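Long-range contacts in fatty acid amide hydrolase (Candida albicans, PDB 6KVR), which probably hydrolyses amides of monocarboxylic acids to the free acid and ammonium: residues Val353-Pro358 and Glu527-Tyr531; Glu477-Trp481 and Leu523-Glu527. All coordinates share one frame; numbering follows the deposited sequence.

How the contacts relate
Contacts 1 and 2 are both buried, and both are built on helix 522-529, which contact 1 meets near its C-terminal end and contact 2 along most of its length. Their centres lie 9 Å apart and E527 belongs to both. Contact 1 ties the run before helix 357-372 to the helix end through an arginine-asparagine pair and a tyrosine ring with a serine and a proline over one face and a second proline approaching obliquely. Contact 2 holds an irregular loop by one carboxylate oxygen that accepts from two backbone amides, with leucines packed beside it. Between them, E524 OE2 of 523-527 probably takes a hydrogen bond from R354 N (2.7 Å), and V353 packs on N480.

Contact 1 (Val353-Pro358 and Glu527-Tyr531); sequences VRVSPP and ENENY
N528 and R354 meet in a three-bond exchange that uses both ends of the asparagine amide. ND2 of N528 donates to the backbone O of R354 over 3.0 Å, nearly straight, and that oxygen lies in the amide plane. At the other end, OD1 of N528 accepts from R354 NE at 2.9 Å and, less directly, from R354 NH2 at 3.1 Å. OD1 sits in the guanidinium plane at its edge, whereas the two nitrogens rise over one face of the amide, the two planes 42° apart. The arginine runs extended until a bend at chi3 (61°) turns NE toward the asparagine. With both amide ends engaged, the flip state of N528 is well defined; R354 NH1 goes on to the carbonyl of D514. V353 CG1 lies 4.1 Å from E527 CB, whose carboxylate leads away to the 477-481 loop.

Y531 supplies the apolar half. Its CG stands anti to the backbone N (chi1 -179°), which extends the ring toward the start of helix 357-372. S356 CB lies 4.2 Å from the centroid of the Y531 ring, and P357 CD 4.1 Å from it, two CH-pi contacts over the face. P358 CD approaches obliquely, 3.7 Å from Y531 CZ. The phenol oxygen bonds to D508 O, and S356 OG to N470.

S356 occupies the N-cap position of helix 357-372 without a side-chain capping bond. The contact joins the entrance of that helix, which leads on to edge strand 376-379, to the C-terminal part of helix 522-529 and the chain leaving it toward strand 540-546.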
loop_
_atom_site.group_PDB
_atom_site.type_symbol
_atom_site.label_atom_id
_atom_site.label_comp_id
_atom_site.label_asym_id
_atom_site.label_seq_id
_atom_site.Cartn_x
_atom_site.Cartn_y
_atom_site.Cartn_z
ATOM N N VAL A 353 -12.235 5.070 27.017
ATOM C CA VAL A 353 -13.608 5.434 27.334
ATOM C C VAL A 353 -14.374 4.168 27.709
ATOM O O VAL A 353 -14.557 3.271 26.874
ATOM C CB VAL A 353 -14.299 6.173 26.170
ATOM C CG1 VAL A 353 -15.733 6.551 26.549
ATOM C CG2 VAL A 353 -13.507 7.435 25.767
ATOM N N ARG A 354 -14.845 4.121 28.952
ATOM C CA ARG A 354 -15.674 3.030 29.440
ATOM C C ARG A 354 -16.956 2.919 28.618
ATOM O O ARG A 354 -17.536 3.926 28.205
ATOM C CB ARG A 354 -15.988 3.278 30.922
ATOM C CG ARG A 354 -17.008 2.341 31.559
ATOM C CD ARG A 354 -17.340 2.771 32.985
ATOM N NE ARG A 354 -17.933 4.104 33.047
ATOM C CZ ARG A 354 -18.541 4.601 34.119
ATOM N NH1 ARG A 354 -18.676 3.889 35.228
ATOM N NH2 ARG A 354 -19.026 5.842 34.077
ATOM N N VAL A 355 -17.394 1.679 28.366
ATOM C CA VAL A 355 -18.601 1.451 27.583
ATOM C C VAL A 355 -19.800 1.476 28.521
ATOM O O VAL A 355 -19.671 1.290 29.735
ATOM C CB VAL A 355 -18.553 0.131 26.766
ATOM C CG1 VAL A 355 -17.360 0.122 25.823
ATOM C CG2 VAL A 355 -18.521 -1.101 27.678
ATOM N N SER A 356 -20.977 1.733 27.943
ATOM C CA SER A 356 -22.222 1.857 28.683
ATOM C C SER A 356 -22.838 0.480 28.930
ATOM O O SER A 356 -22.435 -0.508 28.312
ATOM C CB SER A 356 -23.177 2.765 27.912
ATOM O OG SER A 356 -23.810 2.044 26.870
ATOM N N PRO A 357 -23.828 0.391 29.823
ATOM C CA PRO A 357 -24.338 -0.921 30.266
ATOM C C PRO A 357 -24.795 -1.830 29.135
ATOM O O PRO A 357 -24.484 -3.030 29.174
ATOM C CB PRO A 357 -25.501 -0.545 31.193
ATOM C CG PRO A 357 -24.995 0.714 31.848
ATOM C CD PRO A 357 -24.272 1.466 30.739
ATOM N N PRO A 358 -25.543 -1.349 28.126
ATOM C CA PRO A 358 -25.955 -2.293 27.067
ATOM C C PRO A 358 -24.783 -2.917 26.325
ATOM O O PRO A 358 -24.834 -4.113 26.014
ATOM C CB PRO A 358 -26.836 -1.443 26.143
ATOM C CG PRO A 358 -26.455 -0.046 26.427
ATOM C CD PRO A 358 -26.105 -0.006 27.887
ATOM N N GLU A 527 -18.855 11.611 27.201
ATOM C CA GLU A 527 -19.566 10.478 26.612
ATOM C C GLU A 527 -20.409 9.736 27.650
ATOM O O GLU A 527 -21.585 9.444 27.405
ATOM C CB GLU A 527 -18.565 9.525 25.954
ATOM C CG GLU A 527 -18.015 10.020 24.623
ATOM C CD GLU A 527 -18.977 9.793 23.441
ATOM O OE1 GLU A 527 -20.009 9.085 23.595
ATOM O OE2 GLU A 527 -18.689 10.319 22.342
ATOM N N ASN A 528 -19.820 9.391 28.806
ATOM C CA ASN A 528 -20.532 8.553 29.772
ATOM C C ASN A 528 -21.704 9.289 30.417
ATOM O O ASN A 528 -22.723 8.663 30.737
ATOM C CB ASN A 528 -19.592 8.061 30.873
ATOM C CG ASN A 528 -18.738 6.858 30.459
ATOM O OD1 ASN A 528 -17.947 6.363 31.259
ATOM N ND2 ASN A 528 -18.874 6.407 29.210
ATOM N N GLU A 529 -21.592 10.603 30.628
ATOM C CA GLU A 529 -22.696 11.298 31.285
ATOM C C GLU A 529 -23.890 11.498 30.357
ATOM O O GLU A 529 -24.962 11.872 30.832
ATOM C CB GLU A 529 -22.206 12.629 31.873
ATOM C CG GLU A 529 -21.477 12.427 33.218
ATOM C CD GLU A 529 -20.950 13.711 33.867
ATOM O OE1 GLU A 529 -20.929 14.796 33.221
ATOM O OE2 GLU A 529 -20.536 13.622 35.049
ATOM N N ASN A 530 -23.750 11.201 29.063
ATOM C CA ASN A 530 -24.894 11.209 28.159
ATOM C C ASN A 530 -25.738 9.943 28.245
ATOM O O ASN A 530 -26.859 9.931 27.730
ATOM C CB ASN A 530 -24.428 11.378 26.714
ATOM C CG ASN A 530 -24.113 12.808 26.381
ATOM O OD1 ASN A 530 -24.534 13.710 27.089
ATOM N ND2 ASN A 530 -23.345 13.026 25.331
ATOM N N TYR A 531 -25.237 8.863 28.844
ATOM C CA TYR A 531 -26.031 7.645 28.841
ATOM C C TYR A 531 -27.198 7.779 29.816
ATOM O O TYR A 531 -27.012 8.136 30.980
ATOM C CB TYR A 531 -25.196 6.407 29.186
ATOM C CG TYR A 531 -26.085 5.177 29.137
ATOM C CD1 TYR A 531 -26.514 4.662 27.915
ATOM C CD2 TYR A 531 -26.591 4.599 30.307
ATOM C CE1 TYR A 531 -27.384 3.580 27.852
ATOM C CE2 TYR A 531 -27.464 3.512 30.252
ATOM C CZ TYR A 531 -27.852 3.013 29.024
ATOM O OH TYR A 531 -28.691 1.941 28.945
#

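Contact 2 (Glu477-Trp481 and Leu523-Glu527); sequences EVYNW and LEQLE
E527 reaches the 477-481 loop with a side chain that can be followed atom by atom. CB leaves the helix without a close partner in the loop, and CG comes within 3.8 Å of N480 CB. A bend at chi2 (-80°) then swings the carboxylate toward the loop backbone, where OE2 accepts from two successive amides. Y479 N donates to E527 OE2 over 2.8 Å, nearly in line with the C-O bond; N480 N donates to the same oxygen, arriving on its anti side and 31° out of the carboxylate plane. OE1 takes N469 ND2 and, weakly, a water that also donates to E477 O.

Two successive backbone NH groups thus converge on one carboxylate oxygen. In the amidase fold these two bonds tie the loop between strand 462-466 and helix 482-490 to helix 522-529, with W481 at the N-cap position of helix 482-490.

Beside the carboxylate, L526 CD2 lies over a face of the Y479 ring, 3.8 Å from its centroid and 15° off the normal. E527 OE2 is instead near the ring plane, at its edge. L523 packs alongside, its CD1 3.8 Å from Y479 CB, while CD2 lies beside the N480 side chain, whose OD1 bonds to S482 N. The far end of Y479 is held by K417, through a hydrogen bond from NZ to the phenol oxygen.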
loop_
_atom_site.group_PDB
_atom_site.type_symbol
_atom_site.label_atom_id
_atom_site.label_comp_id
_atom_site.label_asym_id
_atom_site.label_seq_id
_atom_site.Cartn_x
_atom_site.Cartn_y
_atom_site.Cartn_z
ATOM N N GLU A 477 -24.447 14.211 19.024
ATOM C CA GLU A 477 -23.920 13.985 20.373
ATOM C C GLU A 477 -23.053 12.727 20.411
ATOM O O GLU A 477 -23.188 11.875 21.292
ATOM C CB GLU A 477 -25.066 13.906 21.392
ATOM C CG GLU A 477 -25.636 15.281 21.760
ATOM C CD GLU A 477 -26.632 15.237 22.911
ATOM O OE1 GLU A 477 -26.203 15.104 24.078
ATOM O OE2 GLU A 477 -27.847 15.387 22.639
ATOM N N VAL A 478 -22.147 12.590 19.444
ATOM C CA VAL A 478 -21.193 11.489 19.452
ATOM C C VAL A 478 -19.811 12.056 19.141
ATOM O O VAL A 478 -19.596 12.641 18.071
ATOM C CB VAL A 478 -21.590 10.359 18.482
ATOM C CG1 VAL A 478 -21.972 10.895 17.095
ATOM C CG2 VAL A 478 -20.501 9.312 18.397
ATOM N N TYR A 479 -18.881 11.882 20.084
ATOM C CA TYR A 479 -17.611 12.589 20.138
ATOM C C TYR A 479 -16.389 11.684 20.098
ATOM O O TYR A 479 -15.353 12.092 19.565
ATOM C CB TYR A 479 -17.540 13.425 21.420
ATOM C CG TYR A 479 -18.770 14.283 21.663
ATOM C CD1 TYR A 479 -18.913 15.521 21.039
ATOM C CD2 TYR A 479 -19.778 13.855 22.508
ATOM C CE1 TYR A 479 -20.032 16.306 21.247
ATOM C CE2 TYR A 479 -20.906 14.627 22.730
ATOM C CZ TYR A 479 -21.023 15.849 22.101
ATOM O OH TYR A 479 -22.137 16.607 22.322
ATOM N N ASN A 480 -16.469 10.480 20.656
ATOM C CA ASN A 480 -15.327 9.585 20.769
ATOM C C ASN A 480 -15.395 8.489 19.711
ATOM O O ASN A 480 -16.317 7.661 19.725
ATOM C CB ASN A 480 -15.274 8.954 22.156
ATOM C CG ASN A 480 -14.304 7.814 22.217
ATOM O OD1 ASN A 480 -13.157 7.949 21.802
ATOM N ND2 ASN A 480 -14.762 6.670 22.691
ATOM N N TRP A 481 -14.390 8.445 18.841
ATOM C CA TRP A 481 -14.274 7.411 17.816
ATOM C C TRP A 481 -13.293 6.276 18.181
ATOM O O TRP A 481 -12.988 5.431 17.323
ATOM C CB TRP A 481 -13.809 8.033 16.501
ATOM C CG TRP A 481 -14.656 9.120 15.919
ATOM C CD1 TRP A 481 -15.782 9.688 16.456
ATOM C CD2 TRP A 481 -14.419 9.792 14.674
ATOM N NE1 TRP A 481 -16.263 10.668 15.614
ATOM C CE2 TRP A 481 -15.444 10.753 14.516
ATOM C CE3 TRP A 481 -13.440 9.668 13.675
ATOM C CZ2 TRP A 481 -15.534 11.574 13.388
ATOM C CZ3 TRP A 481 -13.523 10.495 12.557
ATOM C CH2 TRP A 481 -14.571 11.433 12.425
ATOM N N LEU A 523 -13.195 13.812 27.815
ATOM C CA LEU A 523 -13.937 13.118 26.768
ATOM C C LEU A 523 -14.706 11.925 27.325
ATOM O O LEU A 523 -15.873 11.713 26.974
ATOM C CB LEU A 523 -12.986 12.677 25.657
ATOM C CG LEU A 523 -13.561 11.939 24.432
ATOM C CD1 LEU A 523 -14.647 12.750 23.747
ATOM C CD2 LEU A 523 -12.455 11.581 23.417
ATOM N N GLU A 524 -14.071 11.134 28.197
ATOM C CA GLU A 524 -14.778 10.001 28.780
ATOM C C GLU A 524 -15.992 10.466 29.561
ATOM O O GLU A 524 -17.051 9.832 29.505
ATOM C CB GLU A 524 -13.859 9.168 29.683
ATOM C CG GLU A 524 -14.499 7.823 30.062
ATOM C CD GLU A 524 -13.603 6.951 30.928
ATOM O OE1 GLU A 524 -12.759 7.513 31.650
ATOM O OE2 GLU A 524 -13.739 5.709 30.885
ATOM N N GLN A 525 -15.856 11.575 30.298
ATOM C CA GLN A 525 -16.970 12.086 31.090
ATOM C C GLN A 525 -18.085 12.600 30.188
ATOM O O GLN A 525 -19.268 12.312 30.412
ATOM C CB GLN A 525 -16.492 13.200 32.023
ATOM C CG GLN A 525 -17.567 13.636 32.998
ATOM C CD GLN A 525 -17.194 14.869 33.785
ATOM O OE1 GLN A 525 -16.026 15.159 33.980
ATOM N NE2 GLN A 525 -18.196 15.606 34.233
ATOM N N LEU A 526 -17.717 13.386 29.173
ATOM C CA LEU A 526 -18.686 13.839 28.183
ATOM C C LEU A 526 -19.522 12.671 27.652
ATOM O O LEU A 526 -20.761 12.699 27.694
ATOM C CB LEU A 526 -17.946 14.553 27.053
ATOM C CG LEU A 526 -18.731 15.049 25.841
ATOM C CD1 LEU A 526 -19.949 15.886 26.247
ATOM C CD2 LEU A 526 -17.796 15.841 24.935
ATOM N N GLU A 527 -18.855 11.611 27.201
ATOM C CA GLU A 527 -19.566 10.478 26.612
ATOM C C GLU A 527 -20.409 9.736 27.650
ATOM O O GLU A 527 -21.585 9.444 27.405
ATOM C CB GLU A 527 -18.565 9.525 25.954
ATOM C CG GLU A 527 -18.015 10.020 24.623
ATOM C CD GLU A 527 -18.977 9.793 23.441
ATOM O OE1 GLU A 527 -20.009 9.085 23.595
ATOM O OE2 GLU A 527 -18.689 10.319 22.342
HETATM O O HOH W 1 -22.186 11.257 23.745
#